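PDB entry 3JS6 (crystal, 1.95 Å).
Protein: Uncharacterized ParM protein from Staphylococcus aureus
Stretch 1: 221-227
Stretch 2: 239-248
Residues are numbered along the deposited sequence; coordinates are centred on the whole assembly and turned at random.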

# COMPACT_ATOMS: atom_id res chain seq x y z
N PHE A 221 14.65 -2.21 14.44
CA PHE A 221 15.31 -0.95 14.81
C PHE A 221 14.95 -0.55 16.24
O PHE A 221 15.81 -0.44 17.11
CB PHE A 221 14.88 0.16 13.84
CG PHE A 221 15.61 1.47 14.04
CD1 PHE A 221 16.99 1.54 13.88
CD2 PHE A 221 14.91 2.63 14.33
CE1 PHE A 221 17.66 2.75 14.02
CE2 PHE A 221 15.57 3.86 14.47
CZ PHE A 221 16.95 3.92 14.31
N TYR A 222 13.66 -0.32 16.45
CA TYR A 222 13.13 0.09 17.74
C TYR A 222 13.42 -0.91 18.84
O TYR A 222 13.57 -0.54 20.01
CB TYR A 222 11.61 0.33 17.64
CG TYR A 222 11.21 1.55 16.83
CD1 TYR A 222 10.76 1.42 15.52
CD2 TYR A 222 11.25 2.83 17.39
CE1 TYR A 222 10.37 2.55 14.77
CE2 TYR A 222 10.86 3.96 16.65
CZ TYR A 222 10.42 3.81 15.35
OH TYR A 222 10.02 4.90 14.62
N LYS A 223 13.51 -2.19 18.47
CA LYS A 223 13.80 -3.24 19.44
C LYS A 223 15.26 -3.16 19.86
O LYS A 223 15.58 -3.25 21.05
CB LYS A 223 13.51 -4.62 18.84
CG LYS A 223 12.19 -5.23 19.32
CD LYS A 223 12.40 -6.17 20.51
CE LYS A 223 13.05 -5.49 21.72
NZ LYS A 223 12.22 -4.41 22.34
N ARG A 224 16.13 -2.99 18.88
CA ARG A 224 17.56 -2.91 19.15
C ARG A 224 17.84 -1.66 19.99
O ARG A 224 18.80 -1.63 20.76
CB ARG A 224 18.33 -2.86 17.82
CG ARG A 224 19.82 -3.10 17.95
CD ARG A 224 20.54 -2.81 16.63
NE ARG A 224 20.13 -3.72 15.57
CZ ARG A 224 20.67 -4.92 15.36
NH1 ARG A 224 21.66 -5.35 16.14
NH2 ARG A 224 20.23 -5.69 14.37
N ILE A 225 17.00 -0.64 19.85
CA ILE A 225 17.19 0.59 20.62
C ILE A 225 16.67 0.39 22.05
O ILE A 225 17.38 0.67 23.02
CB ILE A 225 16.45 1.80 19.97
CG1 ILE A 225 17.26 2.29 18.76
CG2 ILE A 225 16.27 2.93 20.97
CD1 ILE A 225 16.57 3.38 17.98
N ALA A 226 15.44 -0.11 22.17
CA ALA A 226 14.82 -0.36 23.46
C ALA A 226 15.68 -1.27 24.34
O ALA A 226 15.58 -1.23 25.57
CB ALA A 226 13.44 -0.99 23.27
N SER A 227 16.51 -2.08 23.70
CA SER A 227 17.38 -2.99 24.43
C SER A 227 18.57 -2.27 25.07
O SER A 227 18.79 -2.37 26.27
CB SER A 227 17.88 -4.10 23.50
OG SER A 227 18.69 -3.58 22.45
N THR A 239 11.32 -1.95 25.37
CA THR A 239 9.99 -1.75 24.80
C THR A 239 9.98 -0.80 23.61
O THR A 239 9.95 0.42 23.78
CB THR A 239 9.01 -1.21 25.86
OG1 THR A 239 9.69 -0.27 26.71
CG2 THR A 239 8.45 -2.35 26.70
N PRO A 240 9.98 -1.35 22.38
CA PRO A 240 9.98 -0.52 21.18
C PRO A 240 8.78 0.42 21.13
O PRO A 240 8.92 1.62 20.84
CB PRO A 240 9.97 -1.55 20.06
CG PRO A 240 9.14 -2.64 20.64
CD PRO A 240 9.70 -2.75 22.04
N ARG A 241 7.60 -0.13 21.41
CA ARG A 241 6.36 0.64 21.41
C ARG A 241 6.56 1.99 22.08
O ARG A 241 5.88 2.96 21.76
CB ARG A 241 5.28 -0.15 22.16
CG ARG A 241 5.58 -0.33 23.65
CD ARG A 241 4.96 -1.59 24.23
NE ARG A 241 5.53 -2.79 23.63
CZ ARG A 241 5.16 -4.04 23.94
NH1 ARG A 241 4.21 -4.24 24.85
NH2 ARG A 241 5.72 -5.08 23.33
N MET A 242 7.50 2.02 23.02
CA MET A 242 7.81 3.23 23.78
C MET A 242 8.70 4.19 23.00
O MET A 242 8.44 5.39 22.96
CB MET A 242 8.48 2.86 25.11
CG MET A 242 7.67 1.89 25.97
SD MET A 242 8.00 2.07 27.74
CE MET A 242 6.53 3.00 28.23
N ILE A 243 9.76 3.66 22.39
CA ILE A 243 10.68 4.49 21.59
C ILE A 243 9.91 5.14 20.44
O ILE A 243 10.07 6.33 20.16
CB ILE A 243 11.82 3.65 20.98
CG1 ILE A 243 12.74 3.11 22.08
CG2 ILE A 243 12.62 4.51 20.02
CD1 ILE A 243 12.12 2.03 22.91
N GLU A 244 9.08 4.33 19.79
CA GLU A 244 8.27 4.78 18.67
C GLU A 244 7.51 6.05 19.05
O GLU A 244 7.33 6.95 18.23
CB GLU A 244 7.30 3.67 18.27
CG GLU A 244 6.51 3.90 17.00
CD GLU A 244 5.61 2.73 16.69
OE1 GLU A 244 6.14 1.61 16.55
OE2 GLU A 244 4.37 2.91 16.59
N LYS A 245 7.08 6.12 20.30
CA LYS A 245 6.36 7.29 20.80
C LYS A 245 7.35 8.23 21.50
O LYS A 245 7.63 8.08 22.69
CB LYS A 245 5.24 6.87 21.76
CG LYS A 245 4.24 5.91 21.13
CD LYS A 245 2.93 5.87 21.92
CE LYS A 245 1.89 4.98 21.23
NZ LYS A 245 0.57 5.05 21.92
N GLY A 246 7.88 9.18 20.75
CA GLY A 246 8.82 10.13 21.31
C GLY A 246 10.21 10.03 20.70
O GLY A 246 11.18 9.74 21.40
N LEU A 247 10.30 10.27 19.39
CA LEU A 247 11.56 10.19 18.68
C LEU A 247 12.40 11.47 18.75
O LEU A 247 13.64 11.40 18.74
CB LEU A 247 11.31 9.82 17.22
CG LEU A 247 10.72 8.42 17.03
CD1 LEU A 247 10.46 8.16 15.56
CD2 LEU A 247 11.68 7.40 17.58
N GLU A 248 11.74 12.62 18.82
CA GLU A 248 12.46 13.89 18.91
C GLU A 248 13.28 13.86 20.20
O GLU A 248 12.78 13.44 21.25
CB GLU A 248 11.48 15.08 18.97
CG GLU A 248 10.16 14.84 18.27
CD GLU A 248 9.26 13.90 19.04
OE1 GLU A 248 8.66 14.34 20.05
OE2 GLU A 248 9.17 12.71 18.66

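Contact between a helical segment (221-227) and a stretch containing a short helix (239-248) in a ParM protein from Staphylococcus aureus. The two helices cross steeply, at 102° with axes 8.3 Å apart at closest approach, and no hydrogen bond links the stretches; the contact consists mostly of apolar side-chain packing. The CA-to-CB bond of Thr239 points away, and the residue offers backbone instead: its N lies 3.1 Å from Ala226 CB, a very short approach for nitrogen and a methyl carbon. Pro240 faces the first helix. Its CB rests 3.5 Å from Tyr222 CB, where the CA atoms of the two stretches come nearest (Tyr222 CA to Pro240 CA, 4.7 Å). The end of Lys223 bends back although its CA-to-CB bond points away, bringing Lys223 NZ to 3.0 Å from Pro240 CD, a close contact with carbon rather than a polar pairing. Arg241 and Met242 take no part; one helical turn on from Pro240, Ile243 faces the partner again. Buried, with chi1 m, it meets three residues: Ile243 CG2 lies 3.4 Å from Tyr222 CD2, near the plane of the ring at its edge, Ile243 CG1 lies 3.7 Å from Ile225 CG2, and Ile243 CD1 lies 3.3 Å from Ala226 CB. Glu244, whose N donates a hydrogen bond to Pro240 O at 2.9 Å, sets its CB over one face of the Tyr222 ring, 4.3 Å from the centroid and 23° off the normal, a CH-pi contact made by the aliphatic base of an acidic side chain. Lys245 points away. Gly246 adopts phi/psi of 116/62, where a CB would jam against the preceding carbonyl O. Beyond it, Leu247 points back toward the helix: its CD2 approaches Tyr222 CE2 at 3.7 Å near the ring plane, and its CD1 lies 3.4 Å from Tyr222 OH. Tyr222 thus touches Pro240, Ile243, Glu244 and Leu247.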